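Side-chain contacts in putative alpha-galactosidase/melibiase (Bacteroides fragilis, PDB 4OGZ), which probably releases terminal, non-reducing alpha-D-galactose residues from alpha-galactosides by hydrolysis: residues I253-Q258 against W262-K267; L437-V442 against T456-K461; W43-L48 against L52-E57; I299-A304 against L418-G423. All coordinates share one frame; numbering follows the deposited sequence.

Contact 1 (I253-Q258 against W262-K267)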
loop_
_atom_site.group_PDB
_atom_site.type_symbol
_atom_site.label_atom_id
_atom_site.label_comp_id
_atom_site.label_asym_id
_atom_site.label_seq_id
_atom_site.Cartn_x
_atom_site.Cartn_y
_atom_site.Cartn_z
ATOM N N ILE A 253 -5.879 1.725 10.873
ATOM C CA ILE A 253 -6.919 1.269 11.758
ATOM C C ILE A 253 -7.333 -0.141 11.334
ATOM O O ILE A 253 -7.549 -0.422 10.170
ATOM C CB ILE A 253 -8.074 2.257 11.726
ATOM C CG1 ILE A 253 -7.554 3.611 12.316
ATOM C CG2 ILE A 253 -9.299 1.757 12.475
ATOM C CD1 ILE A 253 -8.649 4.587 12.662
ATOM N N CYS A 254 -7.434 -1.012 12.318
ATOM C CA CYS A 254 -7.645 -2.433 12.053
ATOM C C CYS A 254 -8.637 -2.997 13.067
ATOM O O CYS A 254 -8.247 -3.578 14.118
ATOM C CB CYS A 254 -6.304 -3.166 12.060
ATOM S SG CYS A 254 -6.515 -4.923 11.652
ATOM N N GLU A 255 -9.922 -2.825 12.753
ATOM C CA GLU A 255 -11.004 -3.442 13.528
ATOM C C GLU A 255 -11.950 -4.226 12.588
ATOM O O GLU A 255 -13.129 -4.414 12.873
ATOM C CB GLU A 255 -11.713 -2.432 14.419
ATOM C CG GLU A 255 -12.284 -1.200 13.720
ATOM C CD GLU A 255 -13.478 -1.527 12.842
ATOM O OE1 GLU A 255 -14.607 -1.672 13.373
ATOM O OE2 GLU A 255 -13.242 -1.642 11.630
ATOM N N TRP A 256 -11.370 -4.691 11.484
ATOM C CA TRP A 256 -11.967 -5.666 10.553
ATOM C C TRP A 256 -13.284 -5.165 9.900
ATOM O O TRP A 256 -14.071 -5.931 9.376
ATOM C CB TRP A 256 -12.143 -7.023 11.248
ATOM C CG TRP A 256 -11.063 -7.281 12.277
ATOM C CD1 TRP A 256 -9.732 -7.448 12.048
ATOM C CD2 TRP A 256 -11.232 -7.364 13.717
ATOM N NE1 TRP A 256 -9.062 -7.645 13.256
ATOM C CE2 TRP A 256 -9.958 -7.561 14.280
ATOM C CE3 TRP A 256 -12.343 -7.252 14.573
ATOM C CZ2 TRP A 256 -9.757 -7.684 15.649
ATOM C CZ3 TRP A 256 -12.155 -7.358 15.922
ATOM C CH2 TRP A 256 -10.865 -7.598 16.456
ATOM N N GLY A 257 -13.495 -3.873 9.886
ATOM C CA GLY A 257 -14.663 -3.297 9.204
ATOM C C GLY A 257 -15.969 -3.473 9.963
ATOM O O GLY A 257 -16.998 -3.050 9.493
ATOM N N GLN A 258 -15.920 -4.062 11.156
ATOM C CA GLN A 258 -17.134 -4.393 11.896
ATOM C C GLN A 258 -17.984 -3.165 12.302
ATOM O O GLN A 258 -19.198 -3.260 12.353
ATOM C CB GLN A 258 -16.796 -5.214 13.129
ATOM C CG GLN A 258 -16.043 -6.516 12.813
ATOM C CD GLN A 258 -15.938 -7.365 14.045
ATOM O OE1 GLN A 258 -15.778 -6.841 15.124
ATOM N NE2 GLN A 258 -16.040 -8.673 13.897
ATOM N N TRP A 262 -15.015 3.207 7.771
ATOM C CA TRP A 262 -15.000 4.211 6.665
ATOM C C TRP A 262 -15.753 5.490 7.035
ATOM O O TRP A 262 -15.438 6.565 6.543
ATOM C CB TRP A 262 -15.542 3.609 5.349
ATOM C CG TRP A 262 -16.785 2.756 5.472
ATOM C CD1 TRP A 262 -18.052 3.169 5.341
ATOM C CD2 TRP A 262 -16.855 1.348 5.799
ATOM N NE1 TRP A 262 -18.934 2.114 5.548
ATOM C CE2 TRP A 262 -18.218 0.991 5.836
ATOM C CE3 TRP A 262 -15.896 0.361 6.060
ATOM C CZ2 TRP A 262 -18.654 -0.313 6.105
ATOM C CZ3 TRP A 262 -16.334 -0.944 6.339
ATOM C CH2 TRP A 262 -17.687 -1.265 6.371
ATOM N N LYS A 263 -16.744 5.393 7.901
ATOM C CA LYS A 263 -17.476 6.594 8.325
ATOM C C LYS A 263 -16.764 7.433 9.380
ATOM O O LYS A 263 -16.975 8.613 9.432
ATOM C CB LYS A 263 -18.832 6.205 8.865
ATOM C CG LYS A 263 -19.736 5.677 7.770
ATOM C CD LYS A 263 -20.910 4.923 8.343
ATOM C CE LYS A 263 -21.854 4.504 7.240
ATOM N NZ LYS A 263 -23.105 3.991 7.848
ATOM N N TRP A 264 -15.970 6.821 10.252
ATOM C CA TRP A 264 -15.374 7.569 11.363
ATOM C C TRP A 264 -13.847 7.525 11.468
ATOM O O TRP A 264 -13.265 8.222 12.299
ATOM C CB TRP A 264 -15.963 7.103 12.716
ATOM C CG TRP A 264 -15.886 5.595 12.972
ATOM C CD1 TRP A 264 -16.900 4.686 12.798
ATOM C CD2 TRP A 264 -14.775 4.852 13.458
ATOM N NE1 TRP A 264 -16.477 3.425 13.129
ATOM C CE2 TRP A 264 -15.172 3.495 13.532
ATOM C CE3 TRP A 264 -13.467 5.188 13.816
ATOM C CZ2 TRP A 264 -14.316 2.494 13.951
ATOM C CZ3 TRP A 264 -12.617 4.193 14.229
ATOM C CH2 TRP A 264 -13.044 2.856 14.316
ATOM N N ALA A 265 -13.178 6.753 10.633
ATOM C CA ALA A 265 -11.719 6.611 10.786
ATOM C C ALA A 265 -10.945 7.918 10.549
ATOM O O ALA A 265 -10.042 8.243 11.303
ATOM C CB ALA A 265 -11.190 5.492 9.896
ATOM N N LYS A 266 -11.329 8.682 9.539
ATOM C CA LYS A 266 -10.687 9.923 9.252
ATOM C C LYS A 266 -10.894 10.850 10.463
ATOM O O LYS A 266 -9.970 11.562 10.870
ATOM C CB LYS A 266 -11.243 10.527 7.932
ATOM C CG LYS A 266 -10.423 11.664 7.271
ATOM C CD LYS A 266 -10.381 11.566 5.730
ATOM C CE LYS A 266 -9.567 12.667 5.034
ATOM N NZ LYS A 266 -9.058 12.260 3.675
ATOM N N LYS A 267 -12.080 10.810 11.074
ATOM C CA LYS A 267 -12.361 11.692 12.212
ATOM C C LYS A 267 -11.468 11.426 13.420
ATOM O O LYS A 267 -11.198 12.351 14.155
ATOM C CB LYS A 267 -13.834 11.639 12.640
ATOM C CG LYS A 267 -14.765 12.190 11.578
ATOM C CD LYS A 267 -16.243 12.039 11.934
ATOM C CE LYS A 267 -17.110 12.426 10.736
ATOM N NZ LYS A 267 -18.567 12.251 10.997
#
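Ile-253 of strand 250-254 and Glu-255 of the loop that follows meet Trp-264 and Ala-265 across a beta-alpha-beta unit of the TIM barrel, in which helix 261-264 leads on to strand 272-274. The apolar part is small and buried. Ile-253 sends its terminal CD1 against Ala-265 CB at 3.9 Å, where a methyl suits the close approach, and the same CD1 lies obliquely beside Trp-264, 4.3 Å from CZ3. Glu-255 contributes its methylene rather than its charge: CG sits at the edge of the Trp-264 ring, 4.2 Å from CH2, with the carboxylate plane nearly perpendicular to the indole. A first torsion of 56° and a bend at chi2 fold this chain back, and OE1 pairs with Arg-259, whose carbonyl O also takes the Trp-264 N-H. Gly-257, whose positive phi suits glycine in this type I' turn, gives a weak, bent bond (2.8 Å, 129°) from its N to Glu-255 OE2. Its carbonyl O rests obliquely against Trp-262, 3.7 Å from CH2.

Contact 2 (L437-V442 against T456-K461); sequences LSLDRV and TGWVVK
Leu-439 and Val-442 meet Trp-458 in a small apolar contact near one end of the C-terminal domain, where a loop leading into strand 442-444 faces the start of strand 458-462. The indole is the common surface, and its six-membered ring does the touching; the branched aliphatic chains suit it because each can offer a methyl to so broad a group. Val-442, approaching from the direction opposite to the tryptophan, places CG1 3.8 Å from Trp-458 CH2; a chi1 of 175°, which sets CG1 anti to the backbone N, turns that branch to the indole. Leu-439 crosses the indole at a slant and brings CD2 to 4.2 Å from CZ3. Both methyls come at the ring obliquely. The other leucine branch, CD1, lies on Gly-457 CA at 3.9 Å, so the forked side chain straddles two consecutive residues. Glycine fits here because its backbone angles would press a beta carbon against the carbonyl O of Thr-456. The contact lies between the two sheets of a beta sandwich, partly buried: strand 458-462 pairs with strand 425-429, strand 442-444 runs in the larger antiparallel sheet, and Phe-470 of that sheet meets Trp-458 edge-to-face. Asp-440 and Arg-441 both face Lys-473 in a classic beta bulge, and Ser-438 OG, which bonds the terminal OXT of Lys-473, also receives a weak, long bond from Asp-440 N (3.4 Å).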
loop_
_atom_site.group_PDB
_atom_site.type_symbol
_atom_site.label_atom_id
_atom_site.label_comp_id
_atom_site.label_asym_id
_atom_site.label_seq_id
_atom_site.Cartn_x
_atom_site.Cartn_y
_atom_site.Cartn_z
ATOM N N LEU A 437 -17.502 6.911 -21.110
ATOM C CA LEU A 437 -16.440 6.067 -21.599
ATOM C C LEU A 437 -16.180 6.390 -23.060
ATOM O O LEU A 437 -17.113 6.497 -23.843
ATOM C CB LEU A 437 -16.829 4.602 -21.445
ATOM C CG LEU A 437 -15.770 3.604 -21.851
ATOM C CD1 LEU A 437 -14.574 3.726 -20.924
ATOM C CD2 LEU A 437 -16.324 2.188 -21.840
ATOM N N SER A 438 -14.917 6.573 -23.414
ATOM C CA SER A 438 -14.515 6.679 -24.805
ATOM C C SER A 438 -13.628 5.511 -25.129
ATOM O O SER A 438 -12.733 5.167 -24.335
ATOM C CB SER A 438 -13.712 7.941 -25.041
ATOM O OG SER A 438 -13.213 7.930 -26.372
ATOM N N LEU A 439 -13.811 4.946 -26.314
ATOM C CA LEU A 439 -13.002 3.813 -26.735
ATOM C C LEU A 439 -12.198 4.112 -28.001
ATOM O O LEU A 439 -11.866 3.207 -28.752
ATOM C CB LEU A 439 -13.907 2.591 -26.942
ATOM C CG LEU A 439 -14.650 2.132 -25.682
ATOM C CD1 LEU A 439 -15.696 1.063 -26.017
ATOM C CD2 LEU A 439 -13.677 1.621 -24.609
ATOM N N ASP A 440 -11.881 5.371 -28.263
ATOM C CA ASP A 440 -11.100 5.663 -29.455
ATOM C C ASP A 440 -9.645 5.192 -29.330
ATOM O O ASP A 440 -9.053 4.786 -30.310
ATOM C CB ASP A 440 -11.171 7.150 -29.776
ATOM C CG ASP A 440 -12.593 7.600 -30.103
ATOM O OD1 ASP A 440 -13.405 6.801 -30.625
ATOM O OD2 ASP A 440 -12.902 8.765 -29.824
ATOM N N ARG A 441 -9.098 5.228 -28.118
ATOM C CA ARG A 441 -7.763 4.806 -27.859
ATOM C C ARG A 441 -7.747 3.959 -26.594
ATOM O O ARG A 441 -8.091 4.438 -25.510
ATOM C CB ARG A 441 -6.869 6.025 -27.688
ATOM C CG ARG A 441 -5.401 5.673 -27.709
ATOM C CD ARG A 441 -4.539 6.902 -27.509
ATOM N NE ARG A 441 -3.139 6.627 -27.839
ATOM C CZ ARG A 441 -2.245 6.074 -27.019
ATOM N NH1 ARG A 441 -2.575 5.717 -25.779
ATOM N NH2 ARG A 441 -1.007 5.877 -27.449
ATOM N N VAL A 442 -7.348 2.697 -26.731
ATOM C CA VAL A 442 -7.477 1.751 -25.641
ATOM C C VAL A 442 -6.159 1.033 -25.462
ATOM O O VAL A 442 -5.606 0.499 -26.418
ATOM C CB VAL A 442 -8.618 0.748 -25.894
ATOM C CG1 VAL A 442 -8.665 -0.315 -24.790
ATOM C CG2 VAL A 442 -9.946 1.493 -25.992
ATOM N N THR A 456 -16.165 1.403 -31.656
ATOM C CA THR A 456 -17.551 1.237 -31.219
ATOM C C THR A 456 -17.717 0.070 -30.205
ATOM O O THR A 456 -18.822 -0.246 -29.783
ATOM C CB THR A 456 -18.467 1.008 -32.437
ATOM O OG1 THR A 456 -17.929 -0.053 -33.238
ATOM C CG2 THR A 456 -18.563 2.274 -33.294
ATOM N N GLY A 457 -16.621 -0.597 -29.855
ATOM C CA GLY A 457 -16.628 -1.577 -28.779
ATOM C C GLY A 457 -16.449 -2.987 -29.287
ATOM O O GLY A 457 -16.440 -3.223 -30.482
ATOM N N TRP A 458 -16.257 -3.921 -28.369
ATOM C CA TRP A 458 -15.958 -5.305 -28.725
ATOM C C TRP A 458 -16.304 -6.206 -27.548
ATOM O O TRP A 458 -16.667 -5.716 -26.485
ATOM C CB TRP A 458 -14.472 -5.461 -29.142
ATOM C CG TRP A 458 -13.492 -5.347 -27.997
ATOM C CD1 TRP A 458 -12.869 -6.376 -27.353
ATOM C CD2 TRP A 458 -13.052 -4.147 -27.348
ATOM N NE1 TRP A 458 -12.064 -5.896 -26.370
ATOM C CE2 TRP A 458 -12.167 -4.528 -26.337
ATOM C CE3 TRP A 458 -13.313 -2.784 -27.534
ATOM C CZ2 TRP A 458 -11.537 -3.607 -25.504
ATOM C CZ3 TRP A 458 -12.690 -1.867 -26.701
ATOM C CH2 TRP A 458 -11.807 -2.289 -25.698
ATOM N N VAL A 459 -16.208 -7.514 -27.759
ATOM C CA VAL A 459 -16.466 -8.498 -26.714
ATOM C C VAL A 459 -15.152 -8.867 -26.081
ATOM O O VAL A 459 -14.265 -9.327 -26.757
ATOM C CB VAL A 459 -17.158 -9.770 -27.265
ATOM C CG1 VAL A 459 -17.173 -10.882 -26.206
ATOM C CG2 VAL A 459 -18.581 -9.461 -27.752
ATOM N N VAL A 460 -15.024 -8.622 -24.791
ATOM C CA VAL A 460 -13.843 -9.022 -24.049
ATOM C C VAL A 460 -14.026 -10.487 -23.676
ATOM O O VAL A 460 -15.073 -10.855 -23.148
ATOM C CB VAL A 460 -13.661 -8.163 -22.782
ATOM C CG1 VAL A 460 -12.499 -8.679 -21.948
ATOM C CG2 VAL A 460 -13.448 -6.691 -23.142
ATOM N N LYS A 461 -13.034 -11.325 -23.964
ATOM C CA LYS A 461 -13.120 -12.730 -23.606
ATOM C C LYS A 461 -12.222 -12.977 -22.419
ATOM O O LYS A 461 -11.014 -12.687 -22.465
ATOM C CB LYS A 461 -12.707 -13.604 -24.780
ATOM C CG LYS A 461 -13.776 -13.686 -25.847
ATOM C CD LYS A 461 -13.184 -13.745 -27.240
ATOM C CE LYS A 461 -14.294 -13.812 -28.273
ATOM N NZ LYS A 461 -13.823 -13.371 -29.614
#

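Contact 3 (W43-L48 against L52-E57)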
loop_
_atom_site.group_PDB
_atom_site.type_symbol
_atom_site.label_atom_id
_atom_site.label_comp_id
_atom_site.label_asym_id
_atom_site.label_seq_id
_atom_site.Cartn_x
_atom_site.Cartn_y
_atom_site.Cartn_z
ATOM N N TRP A 43 20.645 12.049 -9.854
ATOM C CA TRP A 43 19.413 12.784 -9.743
ATOM C C TRP A 43 19.686 14.264 -9.530
ATOM O O TRP A 43 20.721 14.653 -8.995
ATOM C CB TRP A 43 18.607 12.285 -8.563
ATOM C CG TRP A 43 17.931 11.016 -8.748
ATOM C CD1 TRP A 43 16.658 10.822 -9.171
ATOM C CD2 TRP A 43 18.469 9.716 -8.458
ATOM N NE1 TRP A 43 16.365 9.468 -9.170
ATOM C CE2 TRP A 43 17.463 8.776 -8.730
ATOM C CE3 TRP A 43 19.688 9.262 -7.984
ATOM C CZ2 TRP A 43 17.651 7.380 -8.530
ATOM C CZ3 TRP A 43 19.878 7.884 -7.800
ATOM C CH2 TRP A 43 18.861 6.976 -8.062
ATOM N N HIS A 44 18.737 15.080 -9.955
ATOM C CA HIS A 44 18.795 16.510 -9.708
ATOM C C HIS A 44 17.423 16.978 -9.334
ATOM O O HIS A 44 16.414 16.393 -9.750
ATOM C CB HIS A 44 19.337 17.285 -10.936
ATOM C CG HIS A 44 20.694 16.829 -11.350
ATOM N ND1 HIS A 44 21.852 17.431 -10.902
ATOM C CD2 HIS A 44 21.083 15.768 -12.102
ATOM C CE1 HIS A 44 22.896 16.790 -11.401
ATOM N NE2 HIS A 44 22.457 15.778 -12.133
ATOM N N ALA A 45 17.399 18.013 -8.503
ATOM C CA ALA A 45 16.156 18.596 -8.096
ATOM C C ALA A 45 16.292 20.097 -8.197
ATOM O O ALA A 45 17.276 20.647 -7.759
ATOM C CB ALA A 45 15.822 18.192 -6.680
ATOM N N GLU A 46 15.311 20.744 -8.803
ATOM C CA GLU A 46 15.250 22.191 -8.824
ATOM C C GLU A 46 14.015 22.579 -8.021
ATOM O O GLU A 46 12.962 21.915 -8.058
ATOM C CB GLU A 46 15.265 22.708 -10.271
ATOM C CG GLU A 46 14.988 24.199 -10.467
ATOM C CD GLU A 46 16.052 25.122 -9.865
ATOM O OE1 GLU A 46 17.028 24.617 -9.268
ATOM O OE2 GLU A 46 15.927 26.368 -9.993
ATOM N N ASN A 47 14.162 23.608 -7.212
ATOM C CA ASN A 47 13.028 24.125 -6.450
ATOM C C ASN A 47 12.585 23.297 -5.227
ATOM O O ASN A 47 11.419 23.318 -4.848
ATOM C CB ASN A 47 11.814 24.270 -7.375
ATOM C CG ASN A 47 11.076 25.542 -7.105
ATOM O OD1 ASN A 47 11.703 26.577 -6.942
ATOM N ND2 ASN A 47 9.750 25.466 -6.980
ATOM N N LEU A 48 13.510 22.591 -4.604
ATOM C CA LEU A 48 13.194 21.924 -3.343
ATOM C C LEU A 48 12.885 22.962 -2.285
ATOM O O LEU A 48 13.621 23.913 -2.169
ATOM C CB LEU A 48 14.365 21.096 -2.845
ATOM C CG LEU A 48 14.524 19.685 -3.384
ATOM C CD1 LEU A 48 15.908 19.209 -2.960
ATOM C CD2 LEU A 48 13.413 18.748 -2.898
ATOM N N LEU A 52 14.848 20.841 2.778
ATOM C CA LEU A 52 15.059 19.560 2.101
ATOM C C LEU A 52 16.315 19.622 1.258
ATOM O O LEU A 52 16.682 20.685 0.744
ATOM C CB LEU A 52 13.858 19.152 1.223
ATOM C CG LEU A 52 12.516 19.042 1.945
ATOM C CD1 LEU A 52 11.425 18.594 0.981
ATOM C CD2 LEU A 52 12.592 18.083 3.140
ATOM N N LYS A 53 16.987 18.477 1.170
ATOM C CA LYS A 53 18.197 18.313 0.390
ATOM C C LYS A 53 18.077 16.975 -0.339
ATOM O O LYS A 53 17.537 16.043 0.193
ATOM C CB LYS A 53 19.432 18.361 1.297
ATOM C CG LYS A 53 19.801 19.769 1.777
ATOM C CD LYS A 53 20.350 19.819 3.210
ATOM C CE LYS A 53 19.276 19.760 4.308
ATOM N NZ LYS A 53 19.226 18.434 4.999
ATOM N N LEU A 54 18.559 16.912 -1.569
ATOM C CA LEU A 54 18.614 15.675 -2.335
ATOM C C LEU A 54 20.036 15.131 -2.336
ATOM O O LEU A 54 20.953 15.857 -2.595
ATOM C CB LEU A 54 18.176 15.935 -3.771
ATOM C CG LEU A 54 18.556 14.870 -4.791
ATOM C CD1 LEU A 54 17.689 13.629 -4.593
ATOM C CD2 LEU A 54 18.452 15.424 -6.207
ATOM N N ASP A 55 20.204 13.848 -2.055
ATOM C CA ASP A 55 21.474 13.186 -2.348
ATOM C C ASP A 55 21.467 12.682 -3.810
ATOM O O ASP A 55 20.752 11.745 -4.164
ATOM C CB ASP A 55 21.724 12.047 -1.346
ATOM C CG ASP A 55 23.052 11.371 -1.567
ATOM O OD1 ASP A 55 23.619 11.531 -2.667
ATOM O OD2 ASP A 55 23.529 10.690 -0.639
ATOM N N LYS A 56 22.282 13.330 -4.641
ATOM C CA LYS A 56 22.262 13.151 -6.083
ATOM C C LYS A 56 22.740 11.775 -6.469
ATOM O O LYS A 56 22.431 11.291 -7.541
ATOM C CB LYS A 56 23.144 14.207 -6.755
ATOM C CG LYS A 56 22.702 15.630 -6.489
ATOM C CD LYS A 56 23.553 16.623 -7.268
ATOM C CE LYS A 56 23.414 18.017 -6.677
ATOM N NZ LYS A 56 24.091 19.046 -7.510
ATOM N N GLU A 57 23.494 11.134 -5.588
ATOM C CA GLU A 57 23.980 9.797 -5.861
ATOM C C GLU A 57 23.011 8.715 -5.395
ATOM O O GLU A 57 23.038 7.641 -5.950
ATOM C CB GLU A 57 25.376 9.571 -5.256
ATOM C CG GLU A 57 26.539 9.926 -6.190
ATOM C CD GLU A 57 26.697 11.419 -6.489
ATOM O OE1 GLU A 57 26.829 12.233 -5.550
ATOM O OE2 GLU A 57 26.723 11.778 -7.684
HETATM O O HOH W 1 22.425 19.655 -9.639
#
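Trp-43 opens the pairing with Lys-56, Glu-57 and Leu-54 in the N-terminal Ig-like domain, where strands 42-46 and 52-55 are edge members of two different sheets. Residues 43-46 and 52-55 run roughly antiparallel (157°) with axes 7.4 Å apart. The backbone N of Trp-43 bonds to Lys-56 O at 3.0 Å. The carbonyl O of Lys-56 and that of Glu-57 also lie at the edge of the indole, in its plane, while NE1 is held by Thr-35. Trp-43 O has no polar partner in the model; the lysine's CB and CG cover it, CG at 3.3 Å. His-44 crosses the extended Lys-56 chain at about a right angle, and one water joins the two, 2.6 Å from His-44 ND1 and 2.8 Å from Lys-56 NZ. Ala-45, with only a methyl, lets Leu-54 lie close: CD2 comes to 3.8 Å from Ala-45 CB. Leucine suits this seam because its branches pack, together with Ile-61, into the apolar layer between the sheets. Leu-48 reaches in last. Its CD1 rests 3.8 Å from Leu-54 N, while CD2 meets Leu-52 CB at 4.2 Å.

Contact 4 (I299-A304 against L418-G423)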
loop_
_atom_site.group_PDB
_atom_site.type_symbol
_atom_site.label_atom_id
_atom_site.label_comp_id
_atom_site.label_asym_id
_atom_site.label_seq_id
_atom_site.Cartn_x
_atom_site.Cartn_y
_atom_site.Cartn_z
ATOM N N ILE A 299 -13.897 -10.018 -0.269
ATOM C CA ILE A 299 -13.405 -8.691 0.060
ATOM C C ILE A 299 -13.855 -7.666 -1.000
ATOM O O ILE A 299 -14.227 -6.536 -0.658
ATOM C CB ILE A 299 -11.875 -8.708 0.285
ATOM C CG1 ILE A 299 -11.562 -9.471 1.577
ATOM C CG2 ILE A 299 -11.314 -7.311 0.401
ATOM C CD1 ILE A 299 -10.074 -9.690 1.840
ATOM N N LEU A 300 -13.849 -8.044 -2.277
ATOM C CA LEU A 300 -14.389 -7.140 -3.325
ATOM C C LEU A 300 -15.839 -6.721 -3.068
ATOM O O LEU A 300 -16.204 -5.523 -3.205
ATOM C CB LEU A 300 -14.262 -7.775 -4.723
ATOM C CG LEU A 300 -12.867 -8.068 -5.246
ATOM C CD1 LEU A 300 -13.023 -8.572 -6.686
ATOM C CD2 LEU A 300 -11.916 -6.890 -5.202
ATOM N N GLU A 301 -16.659 -7.689 -2.682
ATOM C CA GLU A 301 -18.072 -7.449 -2.349
ATOM C C GLU A 301 -18.187 -6.419 -1.260
ATOM O O GLU A 301 -18.993 -5.536 -1.363
ATOM C CB GLU A 301 -18.798 -8.723 -1.876
ATOM C CG GLU A 301 -18.793 -9.898 -2.828
ATOM C CD GLU A 301 -19.469 -9.635 -4.181
ATOM O OE1 GLU A 301 -20.309 -8.695 -4.305
ATOM O OE2 GLU A 301 -19.146 -10.391 -5.139
ATOM N N ILE A 302 -17.339 -6.500 -0.238
ATOM C CA ILE A 302 -17.383 -5.540 0.867
ATOM C C ILE A 302 -16.940 -4.165 0.441
ATOM O O ILE A 302 -17.510 -3.160 0.853
ATOM C CB ILE A 302 -16.538 -5.997 2.074
ATOM C CG1 ILE A 302 -17.179 -7.265 2.700
ATOM C CG2 ILE A 302 -16.440 -4.896 3.128
ATOM C CD1 ILE A 302 -16.244 -8.128 3.516
ATOM N N ASN A 303 -15.905 -4.123 -0.374
ATOM C CA ASN A 303 -15.274 -2.862 -0.666
ATOM C C ASN A 303 -15.974 -2.071 -1.774
ATOM O O ASN A 303 -15.905 -0.876 -1.785
ATOM C CB ASN A 303 -13.800 -3.076 -1.005
ATOM C CG ASN A 303 -12.961 -1.822 -0.731
ATOM O OD1 ASN A 303 -13.296 -1.044 0.134
ATOM N ND2 ASN A 303 -11.854 -1.685 -1.405
ATOM N N ALA A 304 -16.652 -2.762 -2.678
ATOM C CA ALA A 304 -17.331 -2.157 -3.828
ATOM C C ALA A 304 -18.171 -0.932 -3.495
ATOM O O ALA A 304 -17.967 0.119 -4.073
ATOM C CB ALA A 304 -18.175 -3.230 -4.568
ATOM N N LEU A 418 -13.643 -8.232 -14.903
ATOM C CA LEU A 418 -13.235 -9.397 -14.074
ATOM C C LEU A 418 -14.183 -10.537 -14.220
ATOM O O LEU A 418 -15.403 -10.329 -14.166
ATOM C CB LEU A 418 -13.224 -8.973 -12.623
ATOM C CG LEU A 418 -12.918 -9.967 -11.507
ATOM C CD1 LEU A 418 -11.474 -10.403 -11.602
ATOM C CD2 LEU A 418 -13.208 -9.329 -10.172
ATOM N N ASN A 419 -13.628 -11.749 -14.360
ATOM C CA ASN A 419 -14.402 -12.974 -14.401
ATOM C C ASN A 419 -14.395 -13.549 -13.024
ATOM O O ASN A 419 -13.345 -13.890 -12.480
ATOM C CB ASN A 419 -13.800 -13.955 -15.388
ATOM C CG ASN A 419 -14.557 -15.264 -15.483
ATOM O OD1 ASN A 419 -15.415 -15.570 -14.659
ATOM N ND2 ASN A 419 -14.221 -16.064 -16.497
ATOM N N ARG A 420 -15.571 -13.663 -12.443
ATOM C CA ARG A 420 -15.660 -14.136 -11.078
ATOM C C ARG A 420 -15.883 -15.641 -11.027
ATOM O O ARG A 420 -15.769 -16.215 -9.952
ATOM C CB ARG A 420 -16.792 -13.430 -10.322
ATOM C CG ARG A 420 -16.342 -12.163 -9.605
ATOM C CD ARG A 420 -17.450 -11.561 -8.757
ATOM N NE ARG A 420 -18.370 -10.852 -9.634
ATOM C CZ ARG A 420 -19.595 -11.225 -9.956
ATOM N NH1 ARG A 420 -20.148 -12.320 -9.482
ATOM N NH2 ARG A 420 -20.286 -10.467 -10.775
ATOM N N ILE A 421 -16.188 -16.277 -12.158
ATOM C CA ILE A 421 -16.556 -17.715 -12.141
ATOM C C ILE A 421 -15.440 -18.604 -12.689
ATOM O O ILE A 421 -14.396 -18.125 -13.117
ATOM C CB ILE A 421 -17.884 -17.999 -12.897
ATOM C CG1 ILE A 421 -17.766 -17.685 -14.390
ATOM C CG2 ILE A 421 -19.029 -17.216 -12.277
ATOM C CD1 ILE A 421 -18.886 -18.260 -15.227
ATOM N N SER A 422 -15.630 -19.915 -12.649
ATOM C CA SER A 422 -14.549 -20.833 -13.054
ATOM C C SER A 422 -14.682 -21.342 -14.509
ATOM O O SER A 422 -14.032 -22.309 -14.898
ATOM C CB SER A 422 -14.504 -22.002 -12.069
ATOM O OG SER A 422 -15.789 -22.588 -11.993
ATOM N N GLY A 423 -15.530 -20.699 -15.298
ATOM C CA GLY A 423 -15.613 -20.944 -16.714
ATOM C C GLY A 423 -15.360 -19.642 -17.453
ATOM O O GLY A 423 -15.361 -18.579 -16.835
#
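Leu-300 and Leu-418 touch tip to tip across the seam between the TIM-barrel domain, probably catalytic, and the C-terminal beta sandwich, joining helix 296-303 to strand 413-419. The apolar contact is a single pair of methyls, Leu-300 CD1 and Leu-418 CD2, 3.6 Å apart. Each leucine reaches out in its own way: on the helix CG stands anti to the carbonyl carbon (chi1 -63°), on the strand anti to the backbone N. Helix 341-353 adjoins both, through Leu-350 and Trp-351 for the first and Ser-346 for the second; both leucines are buried, which suits their apolar chains. Beside this pair lies a charged one. Glu-301 and Arg-420 cross at about a right angle, their carboxylate and guanidinium planes 82° apart. Glu-301 OE2 is 4.6 Å from Arg-420 NE and well out of the guanidinium plane, probably a favourable nearness of charges rather than a salt bridge. The stronger partners lie outside: Arg-397 and Arg-394 for the glutamate, Asp-402 and the carbonyl of Ala-398 for the arginine. A third group of interactions shapes the turn after the strand. Asn-419 OD1 accepts from Ile-421 N at 2.7 Å in an Asx turn. The same amide is used from its other end as well, ND2 giving a nearly straight bond of 2.8 Å to Gly-423 O, which lies in the amide plane.

Contact 1 is the most buried of the four, tying a barrel strand to the helix that follows it. The others are partly buried, and contact 3 has the most exposed members. Contacts 1, 2 and 3 each lie within one domain, whereas contact 4 joins two, sharing the barrel domain with contact 1 and the beta sandwich with contact 2. Its centre is about 23 Å and 22 Å from theirs, while that of contact 3 is about 44 Å away. Chemistry follows place: tryptophans packed by aliphatic groups in contacts 1 and 2, leucine packing between edge strands in contact 3, with a backbone bond and a water at one end, and opposite charges flanking leucines in contact 4.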